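Local atomic coordinates of extracellular ligand-binding receptor (Verminephrobacter eiseniae, PDB entry 4M88), a protein that probably binds an amino acid or a similar small solute outside the cell membrane and delivers it to an ABC transporter. Residues A[133-136]-A[137-141]; A[269-272]-A[273-277]; A[61-64]-A[65-68]. All coordinates share one frame; numbering follows the deposited sequence.

Contact 1: A[133-136]-A[137-141]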
ATOM      1  N   VAL A 133      13.868 -10.921  -0.736  1.00 14.79           N
ATOM      2  CA  VAL A 133      15.225 -11.404  -0.942  1.00 15.38           C
ATOM      3  C   VAL A 133      15.477 -12.705  -0.169  1.00 17.18           C
ATOM      4  O   VAL A 133      16.163 -13.606  -0.664  1.00 20.17           O
ATOM      5  CB  VAL A 133      16.279 -10.319  -0.638  1.00 21.01           C
ATOM      6  CG1 VAL A 133      17.673 -10.869  -0.877  1.00 24.91           C
ATOM      7  CG2 VAL A 133      16.041  -9.126  -1.547  1.00 16.77           C
ATOM      8  N   SER A 134      14.896 -12.818   1.022  1.00 17.04           N
ATOM      9  CA  SER A 134      14.943 -14.074   1.776  1.00 17.69           C
ATOM     10  C   SER A 134      14.260 -15.209   0.994  1.00 16.88           C
ATOM     11  O   SER A 134      14.771 -16.337   0.906  1.00 18.35           O
ATOM     12  CB  SER A 134      14.255 -13.888   3.130  1.00 25.45           C
ATOM     13  OG  SER A 134      14.061 -15.132   3.780  1.00 35.41           O
ATOM     14  N   HIS A 135      13.101 -14.901   0.427  1.00 16.86           N
ATOM     15  CA  HIS A 135      12.316 -15.878  -0.320  1.00 16.99           C
ATOM     16  C   HIS A 135      13.093 -16.335  -1.548  1.00 18.21           C
ATOM     17  O   HIS A 135      13.135 -17.526  -1.860  1.00 17.64           O
ATOM     18  CB  HIS A 135      10.979 -15.252  -0.712  1.00 23.80           C
ATOM     19  CG  HIS A 135      10.112 -16.122  -1.571  1.00 33.08           C
ATOM     20  ND1 HIS A 135       9.319 -17.121  -1.057  1.00 37.63           N
ATOM     21  CD2 HIS A 135       9.892 -16.109  -2.908  1.00 36.37           C
ATOM     22  CE1 HIS A 135       8.658 -17.705  -2.045  1.00 40.34           C
ATOM     23  NE2 HIS A 135       8.987 -17.110  -3.175  1.00 41.04           N
ATOM     24  N   ALA A 136      13.722 -15.388  -2.241  1.00 15.84           N
ATOM     25  CA  ALA A 136      14.498 -15.712  -3.437  1.00 19.59           C
ATOM     26  C   ALA A 136      15.602 -16.703  -3.101  1.00 19.96           C
ATOM     27  O   ALA A 136      15.856 -17.649  -3.851  1.00 18.74           O
ATOM     28  CB  ALA A 136      15.076 -14.444  -4.068  1.00 15.12           C
ATOM     29  N   GLN A 137      16.257 -16.508  -1.964  1.00 16.64           N
ATOM     30  CA  GLN A 137      17.262 -17.473  -1.545  1.00 23.84           C
ATOM     31  C   GLN A 137      16.708 -18.868  -1.277  1.00 19.93           C
ATOM     32  O   GLN A 137      17.373 -19.859  -1.546  1.00 22.46           O
ATOM     33  CB  GLN A 137      18.012 -16.980  -0.321  1.00 29.98           C
ATOM     34  CG  GLN A 137      19.132 -16.064  -0.687  1.00 38.26           C
ATOM     35  CD  GLN A 137      20.245 -16.107   0.314  1.00 37.64           C
ATOM     36  OE1 GLN A 137      20.008 -16.014   1.514  1.00 39.59           O
ATOM     37  NE2 GLN A 137      21.471 -16.265  -0.169  1.00 35.57           N
HETATM   38  N   MSE A 138      15.498 -18.947  -0.735  1.00 18.45           N
HETATM   39  CA  MSE A 138      14.890 -20.246  -0.476  1.00 19.46           C
HETATM   40  C   MSE A 138      14.435 -20.909  -1.777  1.00 21.90           C
HETATM   41  O   MSE A 138      14.186 -22.113  -1.812  1.00 23.00           O
HETATM   42  CB  MSE A 138      13.732 -20.103   0.510  1.00 20.37           C
HETATM   43  CG  MSE A 138      14.169 -19.495   1.826  1.00 31.64           C
HETATM   44 SE   MSE A 138      12.817 -19.607   3.231  1.00 74.49          SE
HETATM   45  CE  MSE A 138      11.452 -18.427   2.497  1.00 53.28           C
ATOM     46  N   LEU A 139      14.341 -20.130  -2.852  1.00 18.66           N
ATOM     47  CA  LEU A 139      14.059 -20.707  -4.168  1.00 18.79           C
ATOM     48  C   LEU A 139      15.353 -21.137  -4.846  1.00 23.26           C
ATOM     49  O   LEU A 139      15.351 -21.587  -5.994  1.00 21.35           O
ATOM     50  CB  LEU A 139      13.309 -19.713  -5.063  1.00 18.03           C
ATOM     51  CG  LEU A 139      12.016 -19.148  -4.480  1.00 17.90           C
ATOM     52  CD1 LEU A 139      11.336 -18.180  -5.458  1.00 17.82           C
ATOM     53  CD2 LEU A 139      11.076 -20.264  -4.101  1.00 18.92           C
ATOM     54  N   GLY A 140      16.468 -20.973  -4.138  1.00 20.94           N
ATOM     55  CA  GLY A 140      17.757 -21.412  -4.648  1.00 21.66           C
ATOM     56  C   GLY A 140      18.428 -20.397  -5.550  1.00 23.52           C
ATOM     57  O   GLY A 140      19.353 -20.727  -6.289  1.00 25.33           O
HETATM   58  N   MSE A 141      17.974 -19.152  -5.497  1.00 17.50           N
HETATM   59  CA  MSE A 141      18.510 -18.137  -6.397  1.00 16.87           C
HETATM   60  C   MSE A 141      19.812 -17.526  -5.890  1.00 25.88           C
HETATM   61  O   MSE A 141      19.956 -17.246  -4.699  1.00 26.62           O
HETATM   62  CB  MSE A 141      17.476 -17.039  -6.647  1.00 20.94           C
HETATM   63  CG  MSE A 141      16.231 -17.564  -7.315  1.00 17.91           C
HETATM   64 SE   MSE A 141      14.834 -16.222  -7.492  0.60 23.61          SE
HETATM   65  CE  MSE A 141      13.506 -17.315  -8.408  1.00 29.63           C
TER
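Ala-136 and Met-141 are joined across a Schellman motif, the turn that closes the C-terminal end of helix 125-138. Backbone bonds come first. Met-141 N reaches back to Ala-136 O at 3.1 Å with an N-H...O angle of 157°, and Gly-140 N bonds to Gln-137 O inside it, so two amides turn back into the last helical turn. Gly-140 makes this possible: its positive phi of 85° would press a side chain against the carbonyl oxygen of Leu-139. Ordinary helical bonds precede the turn, Gln-137 N to Val-133 O and Met-138 N to Ser-134 O, whereas Leu-139 N divides itself weakly between His-135 O and Ala-136 O.

One contact involves an aromatic ring. Leu-139 places CG over one face of the His-135 imidazole, 4.2 Å from the ring centroid, a CH-pi contact. Leu-139 CD1 comes within 3.4 Å of His-135 NE2. CG of His-135, anti to the backbone N (chi1 176°), lies beside the carbonyl carbon, which helps bring the ring alongside the residue one turn later.

Apolar packing completes the cap. Met-141, a selenomethionine, is buried and also touches Phe-228 of strand 227-229, an apolar setting that suits a long flexible side chain. The backbone turn brings the extended Met-141 back alongside the small Ala-136, with Met-141 SE 3.9 Å from Ala-136 CB.

Contact 2: A[269-272]-A[273-277]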
ATOM      1  N   GLU A 269     -15.516  -9.468   8.107  1.00 15.25           N
ATOM      2  CA  GLU A 269     -16.088  -8.147   8.379  1.00 14.91           C
ATOM      3  C   GLU A 269     -15.876  -7.172   7.214  1.00 13.62           C
ATOM      4  O   GLU A 269     -16.767  -6.390   6.873  1.00 14.19           O
ATOM      5  CB  GLU A 269     -15.510  -7.580   9.683  1.00 16.57           C
ATOM      6  CG  GLU A 269     -15.956  -8.385  10.907  1.00 25.30           C
ATOM      7  CD  GLU A 269     -15.187  -8.059  12.176  1.00 32.43           C
ATOM      8  OE1 GLU A 269     -14.039  -7.568  12.089  1.00 29.07           O
ATOM      9  OE2 GLU A 269     -15.740  -8.316  13.268  1.00 36.63           O
ATOM     10  N   PHE A 270     -14.690  -7.219   6.615  1.00 13.45           N
ATOM     11  CA  PHE A 270     -14.414  -6.448   5.419  1.00 12.58           C
ATOM     12  C   PHE A 270     -15.358  -6.887   4.300  1.00 15.89           C
ATOM     13  O   PHE A 270     -15.978  -6.062   3.647  1.00 13.24           O
ATOM     14  CB  PHE A 270     -12.954  -6.646   4.999  1.00 12.11           C
ATOM     15  CG  PHE A 270     -12.677  -6.281   3.564  1.00 11.77           C
ATOM     16  CD1 PHE A 270     -12.697  -4.951   3.151  1.00 11.62           C
ATOM     17  CD2 PHE A 270     -12.367  -7.269   2.633  1.00 11.82           C
ATOM     18  CE1 PHE A 270     -12.436  -4.610   1.822  1.00 16.23           C
ATOM     19  CE2 PHE A 270     -12.105  -6.942   1.309  1.00 15.33           C
ATOM     20  CZ  PHE A 270     -12.137  -5.608   0.902  1.00 13.51           C
ATOM     21  N   GLN A 271     -15.469  -8.194   4.076  1.00 13.67           N
ATOM     22  CA  GLN A 271     -16.323  -8.671   2.997  1.00 17.01           C
ATOM     23  C   GLN A 271     -17.775  -8.289   3.242  1.00 18.91           C
ATOM     24  O   GLN A 271     -18.477  -7.894   2.312  1.00 17.68           O
ATOM     25  CB  GLN A 271     -16.156 -10.176   2.786  1.00 17.13           C
ATOM     26  CG  GLN A 271     -14.801 -10.520   2.161  1.00 14.01           C
ATOM     27  CD  GLN A 271     -14.281 -11.867   2.630  1.00 31.53           C
ATOM     28  OE1 GLN A 271     -14.978 -12.600   3.326  1.00 27.66           O
ATOM     29  NE2 GLN A 271     -13.052 -12.194   2.255  1.00 27.86           N
ATOM     30  N   ALA A 272     -18.219  -8.369   4.490  1.00 17.87           N
ATOM     31  CA  ALA A 272     -19.583  -7.970   4.823  1.00 20.43           C
ATOM     32  C   ALA A 272     -19.807  -6.485   4.536  1.00 21.06           C
ATOM     33  O   ALA A 272     -20.867  -6.089   4.045  1.00 20.18           O
ATOM     34  CB  ALA A 272     -19.890  -8.286   6.275  1.00 24.04           C
ATOM     35  N   ALA A 273     -18.807  -5.669   4.844  1.00 16.00           N
ATOM     36  CA  ALA A 273     -18.902  -4.231   4.611  1.00 14.86           C
ATOM     37  C   ALA A 273     -18.974  -3.945   3.115  1.00 17.52           C
ATOM     38  O   ALA A 273     -19.740  -3.089   2.673  1.00 15.99           O
ATOM     39  CB  ALA A 273     -17.729  -3.497   5.272  1.00 13.85           C
HETATM   40  N   MSE A 274     -18.175  -4.667   2.333  1.00 16.06           N
HETATM   41  CA  MSE A 274     -18.193  -4.505   0.880  1.00 18.07           C
HETATM   42  C   MSE A 274     -19.518  -4.939   0.236  1.00 18.51           C
HETATM   43  O   MSE A 274     -19.997  -4.269  -0.684  1.00 20.02           O
HETATM   44  CB  MSE A 274     -16.998  -5.225   0.234  1.00 18.38           C
HETATM   45  CG  MSE A 274     -15.636  -4.639   0.601  1.00 16.65           C
HETATM   46 SE   MSE A 274     -15.423  -2.802  -0.089  0.70 20.67          SE
HETATM   47  CE  MSE A 274     -15.297  -3.196  -1.981  1.00 23.03           C
ATOM     48  N   LYS A 275     -20.130  -6.032   0.710  1.00 19.41           N
ATOM     49  CA  LYS A 275     -21.404  -6.480   0.119  1.00 23.93           C
ATOM     50  C   LYS A 275     -22.475  -5.427   0.335  1.00 26.02           C
ATOM     51  O   LYS A 275     -23.304  -5.172  -0.540  1.00 28.03           O
ATOM     52  CB  LYS A 275     -21.967  -7.763   0.745  1.00 32.74           C
ATOM     53  CG  LYS A 275     -21.012  -8.803   1.233  1.00 42.75           C
ATOM     54  CD  LYS A 275     -20.217  -9.431   0.113  1.00 51.07           C
ATOM     55  CE  LYS A 275     -19.293 -10.523   0.647  1.00 49.31           C
ATOM     56  NZ  LYS A 275     -18.228 -10.864  -0.331  1.00 51.39           N
ATOM     57  N   GLU A 276     -22.482  -4.856   1.535  1.00 20.21           N
ATOM     58  CA  GLU A 276     -23.473  -3.854   1.899  1.00 27.99           C
ATOM     59  C   GLU A 276     -23.334  -2.585   1.051  1.00 27.56           C
ATOM     60  O   GLU A 276     -24.318  -2.067   0.520  1.00 30.98           O
ATOM     61  CB  GLU A 276     -23.356  -3.517   3.389  1.00 36.32           C
ATOM     62  CG  GLU A 276     -23.668  -4.687   4.322  1.00 49.84           C
ATOM     63  CD  GLU A 276     -23.538  -4.326   5.802  1.00 64.21           C
ATOM     64  OE1 GLU A 276     -22.590  -3.589   6.167  1.00 68.52           O
ATOM     65  OE2 GLU A 276     -24.389  -4.784   6.602  1.00 67.78           O
ATOM     66  N   ALA A 277     -22.101  -2.103   0.919  1.00 19.45           N
ATOM     67  CA  ALA A 277     -21.833  -0.831   0.256  1.00 22.41           C
ATOM     68  C   ALA A 277     -21.756  -0.964  -1.266  1.00 24.22           C
ATOM     69  O   ALA A 277     -22.182  -0.070  -1.995  1.00 25.36           O
ATOM     70  CB  ALA A 277     -20.537  -0.221   0.806  1.00 20.38           C
TER
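Lys-275 N donates to Gln-271 O at 3.0 Å, one of four consecutive i to i+4 bonds in the alpha-helix 265-277. The others run from Ala-273 N to Glu-269 O, from Met-274 N to Phe-270 O, at 2.9 Å and an N-H...O angle of 160°, and from Glu-276 N to Ala-272 O.

Three polar side chains find partners beyond this turn. Glu-269 forms a salt bridge with Arg-296, Gln-271 NE2 bonds to Asp-261 O and Pro-259 O, and its OE1 to Lys-262 NZ, and Lys-275 NZ bonds to Tyr-284 OH. Lysine suits its position because its long chain can run back along the helix: it bends at chi2 (-66°), then extends until Lys-275 NZ lies 3.8 Å from Gln-271 CB.

The apolar contact joins Phe-270 to Met-274, a selenomethionine. Met-274 CG sits over one face of the Phe-270 ring, 3.9 Å from its centroid and 3.4 Å from Phe-270 CE1, making a CH-pi contact. Met-274 SE approaches obliquely, 4.9 Å from the Phe-270 centroid, a Met-aromatic contact. Bends at chi2 and chi3 of Met-274 keep its chain beside the ring.

Phe-270 also meets Tyr-284 and Tyr-292 edge-to-face. Tyr-292 belongs to helix 286-303, which packs on this face of the helix, while the small Ala-273 allows close approach to Ala-30 and Gln-34 of helix 18-37.

Contact 3: A[61-64]-A[65-68]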
ATOM      1  N   ALA A  61      -0.414  19.654  -2.714  1.00 19.32           N
ATOM      2  CA  ALA A  61      -0.170  20.948  -2.075  1.00 19.07           C
ATOM      3  C   ALA A  61      -1.392  21.854  -2.154  1.00 22.16           C
ATOM      4  O   ALA A  61      -1.727  22.546  -1.189  1.00 20.80           O
ATOM      5  CB  ALA A  61       1.030  21.631  -2.709  1.00 21.19           C
ATOM      6  N   GLU A  62      -2.044  21.865  -3.314  1.00 20.13           N
ATOM      7  CA  GLU A  62      -3.263  22.651  -3.502  1.00 23.66           C
ATOM      8  C   GLU A  62      -4.429  22.170  -2.641  1.00 18.57           C
ATOM      9  O   GLU A  62      -5.168  22.974  -2.071  1.00 18.80           O
ATOM     10  CB  GLU A  62      -3.685  22.621  -4.974  1.00 24.84           C
ATOM     11  CG  GLU A  62      -2.725  23.327  -5.908  1.00 36.46           C
ATOM     12  CD  GLU A  62      -3.115  23.163  -7.369  1.00 50.21           C
ATOM     13  OE1 GLU A  62      -4.219  22.637  -7.634  1.00 56.45           O
ATOM     14  OE2 GLU A  62      -2.314  23.558  -8.246  1.00 50.05           O
ATOM     15  N   GLN A  63      -4.614  20.859  -2.558  1.00 17.73           N
ATOM     16  CA  GLN A  63      -5.769  20.313  -1.839  1.00 17.14           C
ATOM     17  C   GLN A  63      -5.633  20.297  -0.319  1.00 16.28           C
ATOM     18  O   GLN A  63      -6.637  20.330   0.390  1.00 19.52           O
ATOM     19  CB  GLN A  63      -6.094  18.900  -2.332  1.00 18.88           C
ATOM     20  CG  GLN A  63      -6.556  18.862  -3.787  1.00 19.26           C
ATOM     21  CD  GLN A  63      -7.677  19.842  -4.056  1.00 32.81           C
ATOM     22  OE1 GLN A  63      -8.592  20.004  -3.244  1.00 28.36           O
ATOM     23  NE2 GLN A  63      -7.598  20.529  -5.186  1.00 43.22           N
ATOM     24  N   PHE A  64      -4.408  20.229   0.182  1.00 15.87           N
ATOM     25  CA  PHE A  64      -4.206  20.085   1.615  1.00 15.16           C
ATOM     26  C   PHE A  64      -4.874  21.186   2.450  1.00 15.42           C
ATOM     27  O   PHE A  64      -5.644  20.866   3.355  1.00 14.96           O
ATOM     28  CB  PHE A  64      -2.719  19.924   1.968  1.00 16.79           C
ATOM     29  CG  PHE A  64      -2.464  19.660   3.430  1.00 17.79           C
ATOM     30  CD1 PHE A  64      -2.503  18.372   3.933  1.00 16.38           C
ATOM     31  CD2 PHE A  64      -2.174  20.712   4.300  1.00 14.59           C
ATOM     32  CE1 PHE A  64      -2.263  18.124   5.286  1.00 16.39           C
ATOM     33  CE2 PHE A  64      -1.925  20.480   5.641  1.00 18.63           C
ATOM     34  CZ  PHE A  64      -1.975  19.181   6.143  1.00 18.00           C
ATOM     35  N   PRO A  65      -4.605  22.473   2.144  1.00 16.25           N
ATOM     36  CA  PRO A  65      -5.249  23.486   2.990  1.00 18.86           C
ATOM     37  C   PRO A  65      -6.771  23.505   2.819  1.00 20.52           C
ATOM     38  O   PRO A  65      -7.492  23.783   3.783  1.00 16.47           O
ATOM     39  CB  PRO A  65      -4.628  24.806   2.496  1.00 22.48           C
ATOM     40  CG  PRO A  65      -4.103  24.508   1.132  1.00 23.09           C
ATOM     41  CD  PRO A  65      -3.647  23.085   1.205  1.00 19.07           C
ATOM     42  N   LYS A  66      -7.260  23.187   1.623  1.00 17.08           N
ATOM     43  CA  LYS A  66      -8.708  23.114   1.417  1.00 19.73           C
ATOM     44  C   LYS A  66      -9.300  22.004   2.275  1.00 16.47           C
ATOM     45  O   LYS A  66     -10.381  22.156   2.844  1.00 23.66           O
ATOM     46  CB  LYS A  66      -9.033  22.876  -0.059  1.00 20.18           C
ATOM     47  CG  LYS A  66      -8.533  23.973  -0.972  1.00 33.01           C
ATOM     48  CD  LYS A  66      -8.760  23.619  -2.434  1.00 36.61           C
ATOM     49  CE  LYS A  66      -8.670  24.848  -3.321  1.00 44.56           C
ATOM     50  NZ  LYS A  66      -8.896  24.509  -4.755  1.00 47.60           N
ATOM     51  N   ALA A  67      -8.582  20.885   2.371  1.00 15.76           N
ATOM     52  CA  ALA A  67      -8.997  19.775   3.213  1.00 15.03           C
ATOM     53  C   ALA A  67      -8.966  20.197   4.682  1.00 17.76           C
ATOM     54  O   ALA A  67      -9.904  19.925   5.443  1.00 18.31           O
ATOM     55  CB  ALA A  67      -8.083  18.552   2.982  1.00 15.21           C
HETATM   56  N   MSE A  68      -7.890  20.869   5.085  1.00 16.29           N
HETATM   57  CA  MSE A  68      -7.761  21.293   6.479  1.00 16.38           C
HETATM   58  C   MSE A  68      -8.862  22.274   6.912  1.00 16.59           C
HETATM   59  O   MSE A  68      -9.203  22.340   8.093  1.00 17.42           O
HETATM   60  CB  MSE A  68      -6.381  21.895   6.755  1.00 15.65           C
HETATM   61  CG  MSE A  68      -5.253  20.897   6.749  1.00 14.31           C
HETATM   62 SE   MSE A  68      -5.556  19.400   8.006  0.70 23.57          SE
HETATM   63  CE  MSE A  68      -5.685  20.440   9.651  1.00 21.45           C
TER
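Over one face of the Phe-64 ring lies Met-68 CG, one turn further along helix 57-68 and 3.9 Å from the ring centroid. This CH-pi contact is offset toward the rim, with Met-68 CG 3.5 Å from Phe-64 CE2. The two side chains run side by side in the same direction, and Met-68 SE stands obliquely 4.6 Å from the Phe-64 centroid, making an i to i+4 Met-aromatic pair. Bends at chi2 and chi3 of this selenomethionine (-55° and -60°) keep the chain beside the ring. Phenylalanine suits the buried position, where it also touches Leu-92 and Ala-96; Met-68 reaches Pro-97 and Val-98.

Pro-65 kinks the helix because its nitrogen carries no hydrogen for the turn before. Pro-65 CD instead stands 3.1 Å from Ala-61 O. Regular helical bonding resumes at Ala-67, whose N donates to Gln-63 O, followed by Met-68 N to Phe-64 O.

Small Ala-67 fits against Phe-49 of strand 45-52, while the exposed Lys-66 extends its chain across Gln-63, with Gln-63 OE1 3.7 Å from Lys-66 CD.

In the fold
Along the chain the order is contact 3, contact 1, contact 2, and each is a local i to i+4 or helix-end arrangement on a different helix. Contact 3 belongs to helix 57-68, packed beside strand 45-52 of the five-stranded parallel sheet; contact 1 closes helix 125-138 just before strand 143-149 of the seven-stranded mixed sheet. Their centres are 44 Å apart, on opposite sides of the chain's centre. Contact 2 comes from helix 265-277, later than most of the second sheet, yet packs on helix 18-37 of the first lobe, about 30 Å from contact 3 between centres. The chain thus returns to its first lobe, as expected of two-lobed periplasmic binding proteins.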